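Local atomic coordinates of aspartate aminotransferase (Thermotoga maritima, PDB entry 1O4S), a protein that catalyses the reversible, pyridoxal 5'-phosphate-dependent transfer of an amino group from L-aspartate to 2-oxoglutarate, giving oxaloacetate and L-glutamate. Residues S24-L29 with A351-S356; L329-R334 with V338-R343. All blocks are in the same frame, centred on the assembly; numbering follows the deposited sequence.

Contact 1: S24-L29 with A351-S356; sequences SKTMEL and ALVPGS
Thr26, whose hydroxyl rests against Val353, donates its backbone N-H to Ser24 OG, with 3.3 Å between Thr26 N and that oxygen and a fairly straight N-H...O angle of 153°. Met27 N approaches the same OG at 3.0 Å, but at a more bent angle, so this second bond is weak. Together they make Ser24 the cap of the turn that leads into helix 27-38, and they hold the turn at Thr26 and Met27, just ahead of Leu29, whose side chain points at the segment 351-356. No hydrogen bond crosses between the two segments; the join is made by van der Waals contact. The closest approach is Leu29 CD1 to Pro354 CG at 3.4 Å, tighter than carbons usually come. The same methyl also meets Pro354 CD, at 3.6 Å, so one leucine branch bears on the CG-CD side of the proline ring. Further along, Thr26 OG1 touches Val353 CG1 at 3.7 Å, the two side chains passing at a slant. Lys25 reaches over with a chain bent at chi2 and chi4, laying CD 3.9 Å from Ser356 O and bringing NZ alongside Ser356 CB. The serine hydroxyl is used elsewhere: OG bonds to Asp337 OD2 at the start of helix 337-348. Here the start of helix 27-38 packs on the small domain, which in class I aminotransferases is built from both ends of the chain. Strand 350-354 runs between strands 44-45 and 363-367, with Ala351 bonded through its backbone to Ile44 and Leu46, and Val353 to Arg365, while helix 337-348 touches Leu29 through Glu342 and Pro354 through Asp337 and Cys341.

Contact 2: L329-R334 with V338-R343; sequences LFFKVR and VKFCER
Phe340 turns its ring onto Val333: from CB the ring carbon CG swings anti to the backbone N (chi1 -175°), which carries the aromatic plane across to the end of strand 328-332. CG lies 3.8 Å from Val333 CG1. Next along the ring, CD1 meets Val333 CB and CG1 about equally, both at 3.6 Å, and CE1 comes to 3.5 Å from CG1. The methyl therefore sits almost over the middle of one face, its CG1 only 9° off the ring normal, a clear CH-pi contact. Strand 328-332, helix 337-348 and strand 350-354 form a split beta-alpha-beta unit, in which the antiparallel strand 363-367 lies between the two parallel strands; Phe340 pins the helix to the first of them. At the far tip, CZ is 4.4 Å from Phe331 CE2, approaching the edge of that ring near its plane. With an alanine here, the ring would be gone and Val333 CG1 would probably be left facing a gap, with Phe331 losing the neighbour at its edge. Phe385, on helix 372-386, meets the Phe340 ring edge-to-face.

Contact 2 is nested within the long loop of chain that contact 1 closes, and their centres are 10 Å apart. Helix 337-348 leads into strand 350-354 and packs back against it: Cys341 SG lies 3.6 Å from Pro354 N. Gly355 CA also packs on Phe330 CZ, at 3.5 Å. Both contacts border strand 363-367, whose Arg365 probably binds L-aspartate: the side chain of Val353 is about 4 Å from that arginine's, and the side chain of Phe331 about 7 Å from it. A sulfate ion, probably from the crystallisation liquor, lies about 6 Å from the Val353 side chain and pyridoxal-5'-phosphate about 11 Å from it, consistent with contact 1 lying beside the substrate pocket.

Contact 1: S24-L29 with A351-S356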
loop_
_atom_site.group_PDB
_atom_site.type_symbol
_atom_site.label_atom_id
_atom_site.label_comp_id
_atom_site.label_asym_id
_atom_site.label_seq_id
_atom_site.Cartn_x
_atom_site.Cartn_y
_atom_site.Cartn_z
ATOM N N SER B 24 -20.778 -0.898 1.556
ATOM C CA SER B 24 -20.723 -0.958 3.015
ATOM C C SER B 24 -22.119 -1.046 3.661
ATOM O O SER B 24 -22.971 -0.183 3.403
ATOM C CB SER B 24 -20.030 0.283 3.544
ATOM O OG SER B 24 -19.698 0.105 4.897
ATOM N N LYS B 25 -22.337 -2.077 4.495
ATOM C CA LYS B 25 -23.532 -2.162 5.375
ATOM C C LYS B 25 -23.263 -1.506 6.738
ATOM O O LYS B 25 -24.149 -1.458 7.601
ATOM C CB LYS B 25 -23.986 -3.619 5.613
ATOM C CG LYS B 25 -24.798 -4.256 4.485
ATOM C CD LYS B 25 -23.941 -5.203 3.618
ATOM C CE LYS B 25 -24.789 -6.022 2.596
ATOM N NZ LYS B 25 -26.150 -6.412 3.093
ATOM N N THR B 26 -22.053 -0.969 6.884
ATOM C CA THR B 26 -21.446 -0.630 8.158
ATOM C C THR B 26 -21.085 0.867 8.311
ATOM O O THR B 26 -20.931 1.335 9.441
ATOM C CB THR B 26 -20.170 -1.513 8.299
ATOM O OG1 THR B 26 -20.255 -2.299 9.490
ATOM C CG2 THR B 26 -18.852 -0.694 8.410
ATOM N N MET B 27 -20.917 1.588 7.188
ATOM C CA MET B 27 -20.450 2.990 7.185
ATOM C C MET B 27 -21.472 3.955 7.816
ATOM O O MET B 27 -21.099 4.956 8.429
ATOM C CB MET B 27 -20.090 3.453 5.752
ATOM C CG MET B 27 -18.556 3.387 5.441
ATOM S SD MET B 27 -18.088 3.354 3.625
ATOM C CE MET B 27 -16.227 3.048 3.767
ATOM N N GLU B 28 -22.753 3.640 7.668
ATOM C CA GLU B 28 -23.821 4.464 8.233
ATOM C C GLU B 28 -23.908 4.246 9.766
ATOM O O GLU B 28 -24.056 5.207 10.525
ATOM C CB GLU B 28 -25.164 4.175 7.538
ATOM C CG GLU B 28 -25.155 4.352 6.010
ATOM C CD GLU B 28 -24.810 3.074 5.204
ATOM O OE1 GLU B 28 -24.498 2.008 5.812
ATOM O OE2 GLU B 28 -24.854 3.126 3.935
ATOM N N LEU B 29 -23.769 2.995 10.209
ATOM C CA LEU B 29 -23.811 2.662 11.644
ATOM C C LEU B 29 -22.648 3.259 12.443
ATOM O O LEU B 29 -22.838 3.659 13.585
ATOM C CB LEU B 29 -23.898 1.142 11.873
ATOM C CG LEU B 29 -25.336 0.606 11.814
ATOM C CD1 LEU B 29 -25.341 -0.877 11.575
ATOM C CD2 LEU B 29 -26.125 0.926 13.087
ATOM N N ALA B 351 -23.062 -0.325 20.256
ATOM C CA ALA B 351 -22.739 -0.556 18.858
ATOM C C ALA B 351 -22.224 -1.979 18.561
ATOM O O ALA B 351 -21.182 -2.405 19.057
ATOM C CB ALA B 351 -21.757 0.483 18.376
ATOM N N LEU B 352 -22.987 -2.694 17.724
ATOM C CA LEU B 352 -22.591 -3.982 17.156
ATOM C C LEU B 352 -22.588 -3.916 15.620
ATOM O O LEU B 352 -23.058 -2.956 15.013
ATOM C CB LEU B 352 -23.508 -5.101 17.643
ATOM C CG LEU B 352 -23.750 -5.221 19.157
ATOM C CD1 LEU B 352 -24.898 -6.157 19.496
ATOM C CD2 LEU B 352 -22.520 -5.674 19.856
ATOM N N VAL B 353 -22.025 -4.941 15.004
ATOM C CA VAL B 353 -21.915 -4.991 13.564
ATOM C C VAL B 353 -22.943 -5.996 13.013
ATOM O O VAL B 353 -22.934 -7.138 13.402
ATOM C CB VAL B 353 -20.522 -5.426 13.134
ATOM C CG1 VAL B 353 -20.399 -5.337 11.624
ATOM C CG2 VAL B 353 -19.443 -4.560 13.826
ATOM N N PRO B 354 -23.812 -5.571 12.097
ATOM C CA PRO B 354 -24.758 -6.504 11.463
ATOM C C PRO B 354 -24.042 -7.684 10.782
ATOM O O PRO B 354 -23.106 -7.459 10.028
ATOM C CB PRO B 354 -25.469 -5.627 10.442
ATOM C CG PRO B 354 -25.317 -4.247 10.998
ATOM C CD PRO B 354 -23.959 -4.193 11.597
ATOM N N GLY B 355 -24.485 -8.914 11.065
ATOM C CA GLY B 355 -24.008 -10.111 10.376
ATOM C C GLY B 355 -24.110 -10.070 8.846
ATOM O O GLY B 355 -23.314 -10.712 8.144
ATOM N N SER B 356 -25.088 -9.317 8.346
ATOM C CA SER B 356 -25.209 -8.973 6.914
ATOM C C SER B 356 -23.898 -8.493 6.286
ATOM O O SER B 356 -23.615 -8.772 5.124
ATOM C CB SER B 356 -26.209 -7.828 6.714
ATOM O OG SER B 356 -27.501 -8.226 6.984
#

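Contact 2: L329-R334 with V338-R343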
loop_
_atom_site.group_PDB
_atom_site.type_symbol
_atom_site.label_atom_id
_atom_site.label_comp_id
_atom_site.label_asym_id
_atom_site.label_seq_id
_atom_site.Cartn_x
_atom_site.Cartn_y
_atom_site.Cartn_z
ATOM N N LEU B 329 -17.590 -12.422 18.877
ATOM C CA LEU B 329 -18.644 -13.343 19.190
ATOM C C LEU B 329 -19.787 -13.038 18.204
ATOM O O LEU B 329 -20.263 -11.899 18.111
ATOM C CB LEU B 329 -19.060 -13.187 20.658
ATOM C CG LEU B 329 -19.901 -14.359 21.157
ATOM C CD1 LEU B 329 -19.592 -14.710 22.606
ATOM C CD2 LEU B 329 -21.374 -14.065 20.982
ATOM N N PHE B 330 -20.204 -14.060 17.454
ATOM C CA PHE B 330 -21.198 -13.892 16.398
ATOM C C PHE B 330 -22.524 -14.541 16.845
ATOM O O PHE B 330 -22.704 -15.754 16.722
ATOM C CB PHE B 330 -20.651 -14.531 15.120
ATOM C CG PHE B 330 -21.236 -13.980 13.838
ATOM C CD1 PHE B 330 -21.807 -14.827 12.909
ATOM C CD2 PHE B 330 -21.163 -12.623 13.545
ATOM C CE1 PHE B 330 -22.326 -14.328 11.735
ATOM C CE2 PHE B 330 -21.663 -12.121 12.385
ATOM C CZ PHE B 330 -22.247 -12.965 11.470
ATOM N N PHE B 331 -23.445 -13.752 17.372
ATOM C CA PHE B 331 -24.663 -14.354 17.930
ATOM C C PHE B 331 -25.911 -14.140 17.090
ATOM O O PHE B 331 -25.924 -13.316 16.193
ATOM C CB PHE B 331 -24.868 -13.997 19.413
ATOM C CG PHE B 331 -25.183 -12.535 19.706
ATOM C CD1 PHE B 331 -24.163 -11.636 20.028
ATOM C CD2 PHE B 331 -26.498 -12.093 19.782
ATOM C CE1 PHE B 331 -24.455 -10.301 20.376
ATOM C CE2 PHE B 331 -26.803 -10.759 20.112
ATOM C CZ PHE B 331 -25.779 -9.863 20.421
ATOM N N LYS B 332 -26.936 -14.935 17.387
ATOM C CA LYS B 332 -28.163 -14.999 16.599
ATOM C C LYS B 332 -29.178 -13.996 17.146
ATOM O O LYS B 332 -29.403 -13.905 18.361
ATOM C CB LYS B 332 -28.712 -16.423 16.651
ATOM C CG LYS B 332 -29.870 -16.737 15.694
ATOM C CD LYS B 332 -29.429 -17.420 14.391
ATOM C CE LYS B 332 -30.624 -17.594 13.431
ATOM N NZ LYS B 332 -30.864 -16.370 12.583
ATOM N N VAL B 333 -29.747 -13.210 16.244
ATOM C CA VAL B 333 -30.780 -12.244 16.585
ATOM C C VAL B 333 -32.085 -12.594 15.854
ATOM O O VAL B 333 -32.065 -13.230 14.798
ATOM C CB VAL B 333 -30.324 -10.778 16.262
ATOM C CG1 VAL B 333 -29.151 -10.372 17.146
ATOM C CG2 VAL B 333 -29.978 -10.591 14.779
ATOM N N ARG B 334 -33.217 -12.202 16.429
ATOM C CA ARG B 334 -34.495 -12.351 15.754
ATOM C C ARG B 334 -34.636 -11.221 14.733
ATOM O O ARG B 334 -34.125 -10.121 14.940
ATOM C CB ARG B 334 -35.659 -12.331 16.752
ATOM N N VAL B 338 -29.492 -5.733 10.640
ATOM C CA VAL B 338 -29.247 -4.305 10.453
ATOM C C VAL B 338 -30.151 -3.482 11.354
ATOM O O VAL B 338 -29.684 -2.573 12.021
ATOM C CB VAL B 338 -29.470 -3.840 9.006
ATOM C CG1 VAL B 338 -29.255 -2.325 8.896
ATOM C CG2 VAL B 338 -28.556 -4.579 8.047
ATOM N N LYS B 339 -31.441 -3.787 11.355
ATOM C CA LYS B 339 -32.373 -3.078 12.216
ATOM C C LYS B 339 -32.087 -3.359 13.690
ATOM O O LYS B 339 -32.194 -2.463 14.517
ATOM C CB LYS B 339 -33.831 -3.441 11.890
ATOM C CG LYS B 339 -34.270 -3.107 10.444
ATOM C CD LYS B 339 -35.808 -3.377 10.254
ATOM C CE LYS B 339 -36.295 -3.348 8.780
ATOM N NZ LYS B 339 -37.809 -3.518 8.685
ATOM N N PHE B 340 -31.737 -4.597 14.017
ATOM C CA PHE B 340 -31.336 -4.939 15.385
ATOM C C PHE B 340 -30.248 -3.977 15.888
ATOM O O PHE B 340 -30.327 -3.470 17.006
ATOM C CB PHE B 340 -30.834 -6.386 15.478
ATOM C CG PHE B 340 -30.522 -6.844 16.897
ATOM C CD1 PHE B 340 -31.424 -7.630 17.599
ATOM C CD2 PHE B 340 -29.316 -6.487 17.518
ATOM C CE1 PHE B 340 -31.151 -8.064 18.907
ATOM C CE2 PHE B 340 -29.034 -6.908 18.827
ATOM C CZ PHE B 340 -29.944 -7.708 19.517
ATOM N N CYS B 341 -29.254 -3.725 15.052
ATOM C CA CYS B 341 -28.097 -2.918 15.435
ATOM C C CYS B 341 -28.415 -1.433 15.460
ATOM O O CYS B 341 -27.851 -0.702 16.283
ATOM C CB CYS B 341 -26.939 -3.170 14.493
ATOM S SG CYS B 341 -26.257 -4.818 14.671
ATOM N N GLU B 342 -29.307 -0.993 14.562
ATOM C CA GLU B 342 -29.736 0.406 14.493
ATOM C C GLU B 342 -30.474 0.785 15.778
ATOM O O GLU B 342 -30.242 1.844 16.345
ATOM C CB GLU B 342 -30.652 0.654 13.267
ATOM C CG GLU B 342 -29.887 0.800 11.945
ATOM C CD GLU B 342 -30.797 0.986 10.717
ATOM O OE1 GLU B 342 -32.048 0.899 10.835
ATOM O OE2 GLU B 342 -30.243 1.230 9.608
ATOM N N ARG B 343 -31.340 -0.109 16.228
ATOM C CA ARG B 343 -32.205 0.129 17.364
ATOM C C ARG B 343 -31.453 0.036 18.675
ATOM O O ARG B 343 -31.677 0.823 19.574
ATOM C CB ARG B 343 -33.330 -0.895 17.369
ATOM C CG ARG B 343 -34.299 -0.735 16.212
ATOM C CD ARG B 343 -35.368 -1.823 16.106
ATOM N NE ARG B 343 -35.931 -1.815 14.744
ATOM C CZ ARG B 343 -37.090 -1.258 14.374
ATOM N NH1 ARG B 343 -37.899 -0.665 15.261
ATOM N NH2 ARG B 343 -37.456 -1.320 13.091
#